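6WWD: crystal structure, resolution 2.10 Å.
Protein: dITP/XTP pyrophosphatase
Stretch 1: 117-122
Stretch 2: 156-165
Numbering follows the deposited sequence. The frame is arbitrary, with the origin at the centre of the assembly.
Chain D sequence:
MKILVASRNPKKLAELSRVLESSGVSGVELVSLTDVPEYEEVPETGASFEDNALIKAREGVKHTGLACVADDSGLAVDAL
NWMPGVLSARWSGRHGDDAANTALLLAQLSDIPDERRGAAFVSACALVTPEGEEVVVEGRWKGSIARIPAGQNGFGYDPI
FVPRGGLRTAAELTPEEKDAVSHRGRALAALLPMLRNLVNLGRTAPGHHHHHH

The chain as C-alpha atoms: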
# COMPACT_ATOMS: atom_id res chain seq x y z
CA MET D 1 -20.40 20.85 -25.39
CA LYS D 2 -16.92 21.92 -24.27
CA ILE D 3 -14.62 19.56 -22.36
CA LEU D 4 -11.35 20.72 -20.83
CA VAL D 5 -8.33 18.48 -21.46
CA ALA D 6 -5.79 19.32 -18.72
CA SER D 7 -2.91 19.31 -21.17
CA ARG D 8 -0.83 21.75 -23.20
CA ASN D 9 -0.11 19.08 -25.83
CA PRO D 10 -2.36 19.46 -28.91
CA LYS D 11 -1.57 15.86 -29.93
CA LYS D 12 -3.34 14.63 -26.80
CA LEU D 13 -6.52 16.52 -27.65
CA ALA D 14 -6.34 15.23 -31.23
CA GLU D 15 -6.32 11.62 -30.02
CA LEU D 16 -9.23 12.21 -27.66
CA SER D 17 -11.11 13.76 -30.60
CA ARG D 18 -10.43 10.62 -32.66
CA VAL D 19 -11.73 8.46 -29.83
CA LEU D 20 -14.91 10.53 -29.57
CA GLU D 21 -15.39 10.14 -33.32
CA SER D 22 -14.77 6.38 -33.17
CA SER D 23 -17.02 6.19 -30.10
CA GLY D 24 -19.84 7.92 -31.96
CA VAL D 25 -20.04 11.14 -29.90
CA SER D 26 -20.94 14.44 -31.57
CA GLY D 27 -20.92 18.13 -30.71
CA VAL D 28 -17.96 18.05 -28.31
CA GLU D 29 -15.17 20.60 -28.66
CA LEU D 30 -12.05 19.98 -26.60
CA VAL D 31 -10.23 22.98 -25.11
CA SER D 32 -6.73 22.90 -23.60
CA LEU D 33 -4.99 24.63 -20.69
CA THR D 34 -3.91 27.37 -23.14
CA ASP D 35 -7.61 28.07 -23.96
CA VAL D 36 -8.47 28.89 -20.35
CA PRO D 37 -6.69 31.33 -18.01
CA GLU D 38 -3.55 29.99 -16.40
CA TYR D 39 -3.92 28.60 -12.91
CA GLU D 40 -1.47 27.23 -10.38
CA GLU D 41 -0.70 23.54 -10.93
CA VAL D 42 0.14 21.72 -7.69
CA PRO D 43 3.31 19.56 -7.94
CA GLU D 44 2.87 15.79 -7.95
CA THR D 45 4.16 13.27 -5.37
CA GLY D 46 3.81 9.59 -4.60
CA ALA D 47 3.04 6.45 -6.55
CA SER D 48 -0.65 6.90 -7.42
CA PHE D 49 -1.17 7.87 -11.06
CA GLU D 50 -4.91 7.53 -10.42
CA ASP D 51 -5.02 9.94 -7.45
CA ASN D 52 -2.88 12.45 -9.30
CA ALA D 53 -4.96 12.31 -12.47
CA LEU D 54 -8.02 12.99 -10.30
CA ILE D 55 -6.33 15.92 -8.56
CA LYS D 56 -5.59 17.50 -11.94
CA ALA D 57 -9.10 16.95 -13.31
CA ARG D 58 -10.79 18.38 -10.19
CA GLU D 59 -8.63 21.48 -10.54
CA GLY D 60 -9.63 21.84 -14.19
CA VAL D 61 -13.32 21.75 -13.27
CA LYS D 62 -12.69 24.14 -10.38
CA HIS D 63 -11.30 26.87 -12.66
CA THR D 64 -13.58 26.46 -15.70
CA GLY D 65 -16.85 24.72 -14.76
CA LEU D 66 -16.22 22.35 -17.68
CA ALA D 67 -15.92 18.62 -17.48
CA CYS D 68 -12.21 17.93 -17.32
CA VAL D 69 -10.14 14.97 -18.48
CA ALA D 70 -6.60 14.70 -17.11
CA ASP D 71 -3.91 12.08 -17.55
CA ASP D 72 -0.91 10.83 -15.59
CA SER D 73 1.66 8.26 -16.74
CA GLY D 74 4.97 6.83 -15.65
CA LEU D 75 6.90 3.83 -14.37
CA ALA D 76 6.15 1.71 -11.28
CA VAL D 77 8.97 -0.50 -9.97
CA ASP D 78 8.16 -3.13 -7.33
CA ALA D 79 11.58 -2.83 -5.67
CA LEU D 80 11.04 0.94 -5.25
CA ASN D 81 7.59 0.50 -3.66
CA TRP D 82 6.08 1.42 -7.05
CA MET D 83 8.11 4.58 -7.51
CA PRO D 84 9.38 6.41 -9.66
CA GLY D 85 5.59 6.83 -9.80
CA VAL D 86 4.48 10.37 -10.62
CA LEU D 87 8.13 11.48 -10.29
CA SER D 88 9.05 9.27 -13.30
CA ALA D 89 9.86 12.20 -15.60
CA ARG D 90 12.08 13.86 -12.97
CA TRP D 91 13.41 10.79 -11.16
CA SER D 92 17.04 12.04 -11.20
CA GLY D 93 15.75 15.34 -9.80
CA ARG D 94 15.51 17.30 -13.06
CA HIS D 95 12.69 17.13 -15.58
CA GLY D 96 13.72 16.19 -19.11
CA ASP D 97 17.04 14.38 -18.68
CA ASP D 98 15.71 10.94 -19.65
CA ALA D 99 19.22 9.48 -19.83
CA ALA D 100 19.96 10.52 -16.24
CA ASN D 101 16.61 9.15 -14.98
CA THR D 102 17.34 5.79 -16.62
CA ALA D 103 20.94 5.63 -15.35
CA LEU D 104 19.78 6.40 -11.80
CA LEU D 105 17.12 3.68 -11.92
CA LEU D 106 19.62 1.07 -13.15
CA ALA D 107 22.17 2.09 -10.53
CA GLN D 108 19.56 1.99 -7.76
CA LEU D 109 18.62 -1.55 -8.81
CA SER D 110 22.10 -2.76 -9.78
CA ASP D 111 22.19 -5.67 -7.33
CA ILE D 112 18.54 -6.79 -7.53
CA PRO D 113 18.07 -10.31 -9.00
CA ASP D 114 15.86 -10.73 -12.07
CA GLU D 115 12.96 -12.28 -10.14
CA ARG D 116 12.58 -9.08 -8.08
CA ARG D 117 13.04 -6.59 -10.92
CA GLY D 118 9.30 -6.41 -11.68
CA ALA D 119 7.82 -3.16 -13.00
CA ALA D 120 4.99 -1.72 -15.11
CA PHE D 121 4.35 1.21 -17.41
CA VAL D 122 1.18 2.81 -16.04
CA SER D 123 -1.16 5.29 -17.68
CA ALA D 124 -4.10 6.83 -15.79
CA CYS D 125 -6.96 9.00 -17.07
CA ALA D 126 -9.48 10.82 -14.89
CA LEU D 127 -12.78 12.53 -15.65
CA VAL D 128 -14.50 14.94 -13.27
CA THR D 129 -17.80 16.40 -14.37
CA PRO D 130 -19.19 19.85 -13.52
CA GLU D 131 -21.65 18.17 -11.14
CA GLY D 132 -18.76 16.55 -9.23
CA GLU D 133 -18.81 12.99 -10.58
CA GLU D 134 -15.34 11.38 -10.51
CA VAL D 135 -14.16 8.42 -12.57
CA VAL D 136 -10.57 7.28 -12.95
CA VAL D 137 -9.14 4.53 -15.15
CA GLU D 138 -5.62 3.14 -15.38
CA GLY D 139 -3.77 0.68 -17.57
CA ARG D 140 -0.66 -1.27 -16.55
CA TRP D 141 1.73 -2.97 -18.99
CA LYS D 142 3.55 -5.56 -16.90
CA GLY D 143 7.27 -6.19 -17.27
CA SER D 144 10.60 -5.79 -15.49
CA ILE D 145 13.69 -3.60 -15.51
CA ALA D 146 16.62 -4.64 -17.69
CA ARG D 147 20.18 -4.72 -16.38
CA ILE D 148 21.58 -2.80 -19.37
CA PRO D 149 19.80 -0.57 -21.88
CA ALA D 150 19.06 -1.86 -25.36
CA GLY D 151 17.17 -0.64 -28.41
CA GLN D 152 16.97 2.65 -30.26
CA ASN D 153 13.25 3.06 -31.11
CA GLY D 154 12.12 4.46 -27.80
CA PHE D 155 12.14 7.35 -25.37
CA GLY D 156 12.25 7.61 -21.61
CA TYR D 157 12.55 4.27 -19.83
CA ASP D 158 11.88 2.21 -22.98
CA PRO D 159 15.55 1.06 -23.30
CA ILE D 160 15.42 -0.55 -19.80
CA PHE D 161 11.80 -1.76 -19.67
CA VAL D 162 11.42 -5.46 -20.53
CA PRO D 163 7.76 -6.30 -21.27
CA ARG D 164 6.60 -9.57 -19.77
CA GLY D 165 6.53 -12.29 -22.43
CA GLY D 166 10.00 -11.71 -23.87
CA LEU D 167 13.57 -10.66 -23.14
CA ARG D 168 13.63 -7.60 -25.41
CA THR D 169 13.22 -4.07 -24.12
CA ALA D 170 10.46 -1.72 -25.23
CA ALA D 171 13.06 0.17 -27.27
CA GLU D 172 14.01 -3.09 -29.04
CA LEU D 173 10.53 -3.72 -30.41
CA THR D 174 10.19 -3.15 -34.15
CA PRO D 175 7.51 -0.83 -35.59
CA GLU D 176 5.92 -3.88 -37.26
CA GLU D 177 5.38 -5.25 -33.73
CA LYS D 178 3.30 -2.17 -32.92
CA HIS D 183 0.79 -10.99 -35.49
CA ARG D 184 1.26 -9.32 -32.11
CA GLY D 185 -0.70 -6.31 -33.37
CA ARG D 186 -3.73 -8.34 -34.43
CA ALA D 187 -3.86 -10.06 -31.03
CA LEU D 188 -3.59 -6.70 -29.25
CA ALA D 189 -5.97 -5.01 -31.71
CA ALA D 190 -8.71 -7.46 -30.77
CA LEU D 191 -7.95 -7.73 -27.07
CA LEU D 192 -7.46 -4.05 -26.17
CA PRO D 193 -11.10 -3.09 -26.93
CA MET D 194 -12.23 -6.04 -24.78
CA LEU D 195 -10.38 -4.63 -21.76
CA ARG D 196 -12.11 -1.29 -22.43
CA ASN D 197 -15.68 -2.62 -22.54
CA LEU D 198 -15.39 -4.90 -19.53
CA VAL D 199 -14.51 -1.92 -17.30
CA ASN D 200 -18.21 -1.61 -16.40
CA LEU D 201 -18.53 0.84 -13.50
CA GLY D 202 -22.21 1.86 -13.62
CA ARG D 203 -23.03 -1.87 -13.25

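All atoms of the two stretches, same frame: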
# COMPACT_ATOMS: atom_id res chain seq x y z
N ARG D 117 12.94 -7.80 -10.13
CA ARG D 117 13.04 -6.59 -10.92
C ARG D 117 11.71 -6.20 -11.58
O ARG D 117 11.73 -5.46 -12.56
CB ARG D 117 14.14 -6.75 -11.98
CG ARG D 117 15.53 -7.05 -11.39
CD ARG D 117 16.60 -7.17 -12.47
NE ARG D 117 16.89 -5.85 -13.04
CZ ARG D 117 17.72 -4.96 -12.51
NH1 ARG D 117 18.39 -5.22 -11.39
NH2 ARG D 117 17.89 -3.79 -13.11
N GLY D 118 10.58 -6.67 -11.04
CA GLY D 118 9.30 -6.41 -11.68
C GLY D 118 8.95 -4.93 -11.72
O GLY D 118 9.29 -4.15 -10.82
N ALA D 119 8.21 -4.55 -12.77
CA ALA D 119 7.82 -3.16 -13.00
C ALA D 119 6.64 -3.13 -13.97
O ALA D 119 6.31 -4.13 -14.61
CB ALA D 119 8.99 -2.34 -13.56
N ALA D 120 6.06 -1.94 -14.14
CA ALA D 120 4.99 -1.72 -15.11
C ALA D 120 5.02 -0.28 -15.62
O ALA D 120 5.28 0.65 -14.85
CB ALA D 120 3.61 -2.01 -14.49
N PHE D 121 4.75 -0.10 -16.91
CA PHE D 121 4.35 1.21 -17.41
C PHE D 121 2.88 1.40 -17.08
O PHE D 121 2.06 0.50 -17.33
CB PHE D 121 4.59 1.33 -18.91
CG PHE D 121 5.99 1.77 -19.29
CD1 PHE D 121 6.60 2.84 -18.66
CD2 PHE D 121 6.67 1.13 -20.32
CE1 PHE D 121 7.89 3.25 -19.05
CE2 PHE D 121 7.96 1.52 -20.71
CZ PHE D 121 8.56 2.58 -20.08
N VAL D 122 2.53 2.54 -16.50
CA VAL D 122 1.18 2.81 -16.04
C VAL D 122 0.70 4.09 -16.70
O VAL D 122 1.45 5.07 -16.79
CB VAL D 122 1.10 2.97 -14.51
CG1 VAL D 122 -0.35 3.19 -14.08
CG2 VAL D 122 1.68 1.76 -13.81
N GLY D 156 12.48 7.80 -23.04
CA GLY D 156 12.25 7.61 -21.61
C GLY D 156 12.87 6.32 -21.12
O GLY D 156 14.04 6.03 -21.37
N TYR D 157 12.07 5.53 -20.40
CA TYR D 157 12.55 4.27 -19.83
C TYR D 157 12.45 3.09 -20.79
O TYR D 157 12.80 1.97 -20.40
CB TYR D 157 11.80 3.94 -18.54
CG TYR D 157 12.00 4.99 -17.46
CD1 TYR D 157 13.16 4.98 -16.69
CD2 TYR D 157 11.04 5.95 -17.21
CE1 TYR D 157 13.36 5.93 -15.68
CE2 TYR D 157 11.22 6.91 -16.20
CZ TYR D 157 12.38 6.89 -15.45
OH TYR D 157 12.57 7.83 -14.46
N ASP D 158 11.99 3.31 -22.02
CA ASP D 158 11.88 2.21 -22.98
C ASP D 158 13.14 1.36 -23.11
O ASP D 158 13.00 0.12 -23.18
CB ASP D 158 11.48 2.76 -24.36
CG ASP D 158 10.04 3.23 -24.40
OD1 ASP D 158 9.32 3.02 -23.41
OD2 ASP D 158 9.64 3.85 -25.42
N PRO D 159 14.36 1.91 -23.15
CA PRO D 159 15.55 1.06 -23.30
C PRO D 159 15.81 0.13 -22.11
O PRO D 159 16.60 -0.80 -22.26
CB PRO D 159 16.70 2.07 -23.47
CG PRO D 159 16.05 3.29 -23.95
CD PRO D 159 14.71 3.34 -23.31
N ILE D 160 15.18 0.33 -20.95
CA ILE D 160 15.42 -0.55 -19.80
C ILE D 160 14.15 -1.23 -19.32
O ILE D 160 14.16 -1.87 -18.27
CB ILE D 160 16.09 0.20 -18.63
CG1 ILE D 160 15.18 1.36 -18.16
CG2 ILE D 160 17.52 0.62 -18.96
CD1 ILE D 160 15.65 1.95 -16.86
N PHE D 161 13.04 -1.10 -20.05
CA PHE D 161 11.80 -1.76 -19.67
C PHE D 161 11.64 -3.02 -20.51
O PHE D 161 11.54 -2.93 -21.74
CB PHE D 161 10.60 -0.84 -19.85
CG PHE D 161 9.29 -1.47 -19.46
CD1 PHE D 161 8.98 -1.67 -18.12
CD2 PHE D 161 8.39 -1.91 -20.43
CE1 PHE D 161 7.76 -2.27 -17.75
CE2 PHE D 161 7.17 -2.51 -20.06
CZ PHE D 161 6.86 -2.69 -18.72
N VAL D 162 11.60 -4.17 -19.86
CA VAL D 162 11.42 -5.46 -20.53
C VAL D 162 9.97 -5.88 -20.35
O VAL D 162 9.58 -6.25 -19.23
CB VAL D 162 12.38 -6.53 -19.98
CG1 VAL D 162 12.14 -7.85 -20.71
CG2 VAL D 162 13.85 -6.10 -20.12
N PRO D 163 9.14 -5.81 -21.38
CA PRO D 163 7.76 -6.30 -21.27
C PRO D 163 7.71 -7.79 -20.95
O PRO D 163 8.43 -8.60 -21.54
CB PRO D 163 7.18 -6.04 -22.67
CG PRO D 163 8.01 -4.96 -23.21
CD PRO D 163 9.40 -5.24 -22.71
N ARG D 164 6.81 -8.16 -20.05
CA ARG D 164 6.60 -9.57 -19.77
C ARG D 164 6.21 -10.30 -21.05
O ARG D 164 5.51 -9.75 -21.90
CB ARG D 164 5.54 -9.74 -18.68
CG ARG D 164 5.90 -10.79 -17.64
CD ARG D 164 5.14 -10.60 -16.35
NE ARG D 164 5.74 -9.57 -15.51
CZ ARG D 164 5.17 -9.08 -14.41
NH1 ARG D 164 3.98 -9.55 -14.03
NH2 ARG D 164 5.76 -8.11 -13.70
N GLY D 165 6.74 -11.51 -21.22
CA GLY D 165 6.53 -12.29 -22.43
C GLY D 165 7.70 -12.33 -23.38
O GLY D 165 7.61 -12.98 -24.43
O HOH W 1 4.85 -5.45 -12.03

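This is a small, largely apolar contact in which two phenylalanine rings, Phe121 on a strand and Phe161 on a short strand running across it, pack against each other without any direct hydrogen bond between the two stretches. The backbones themselves stay apart: the axes of strand 118-122 and strand 161-163 come no nearer than 8.0 Å, and their N-to-C directions stand at 90°. The nearest CA atoms tell the same story, with Ala119 CA 7.9 Å from Phe161 CA. At that spacing and angle the strands cannot pair as neighbours in a sheet, so the gap must be bridged by side chains, and the two stretches together bury 329 Å².

Most of that area belongs to the two rings. Phe121 has 110 Å² covered by the other stretch and Phe161 has 88 Å², and in both residues the CA-to-CB bond points toward the opposing stretch. The ring centroids lie 4.4 Å apart with the planes at 43°, an oblique arrangement that is neither a stack nor an edge-to-face pair. It is nonetheless close, since Phe121 CE2 approaches Phe161 CD2 to 3.5 Å. Phe161 CD1 lies over one face of the Phe121 ring, and Phe121 CD2 over one face of the Phe161 ring. The chi1 angles differ, m (-86°) for Phe121 and t (-179°) for Phe161.

Around this pair the remaining contacts divide by position. Beyond the far end of the Phe121 ring, the segment leading into strand 161-163 supplies two neighbours. Tyr157 CB sits 3.8 Å from Phe121 CZ, an apolar contact; the CA-to-CB bond of Tyr157 points toward the first stretch, but the end of its side chain leads away. Asp158 OD1 lies 3.4 Å from Phe121 CE2, a van der Waals approach of a carboxylate oxygen to a ring carbon. The turn that places these residues is held by a hydrogen bond from Ile160 N to Tyr157 O of 2.9 Å and by a weak one from Phe161 N to Asp158 O of 3.4 Å.

Phe161 in turn reaches the backbone of the first strand through CE1. Ala119 O is 3.9 Å from Phe161 CE1 and lies at the ring edge, near its plane, while Ala120 CA is also 3.9 Å from Phe161 CE1. The methyl group makes a looser apolar contact, with Ala119 CB 4.4 Å from Phe161 CE1. Ala120 points its CA-to-CB bond away, so it meets the ring with its backbone.

Arg164 brings a further polar group alongside. Its CA-to-CB bond points sideways, but the end of the side chain comes nearer, leaving Arg164 NH2 4.1 Å from Ala119 O and 4.4 Å from Gly118 CA. The first distance is too long for a direct hydrogen bond. A water lies within reach of both, its oxygen 3.2 Å from Ala119 O, to which it can donate a weak hydrogen bond in competition with acceptors elsewhere in the structure, and 3.3 Å from Arg164 NH2, from which it accepts a weak one.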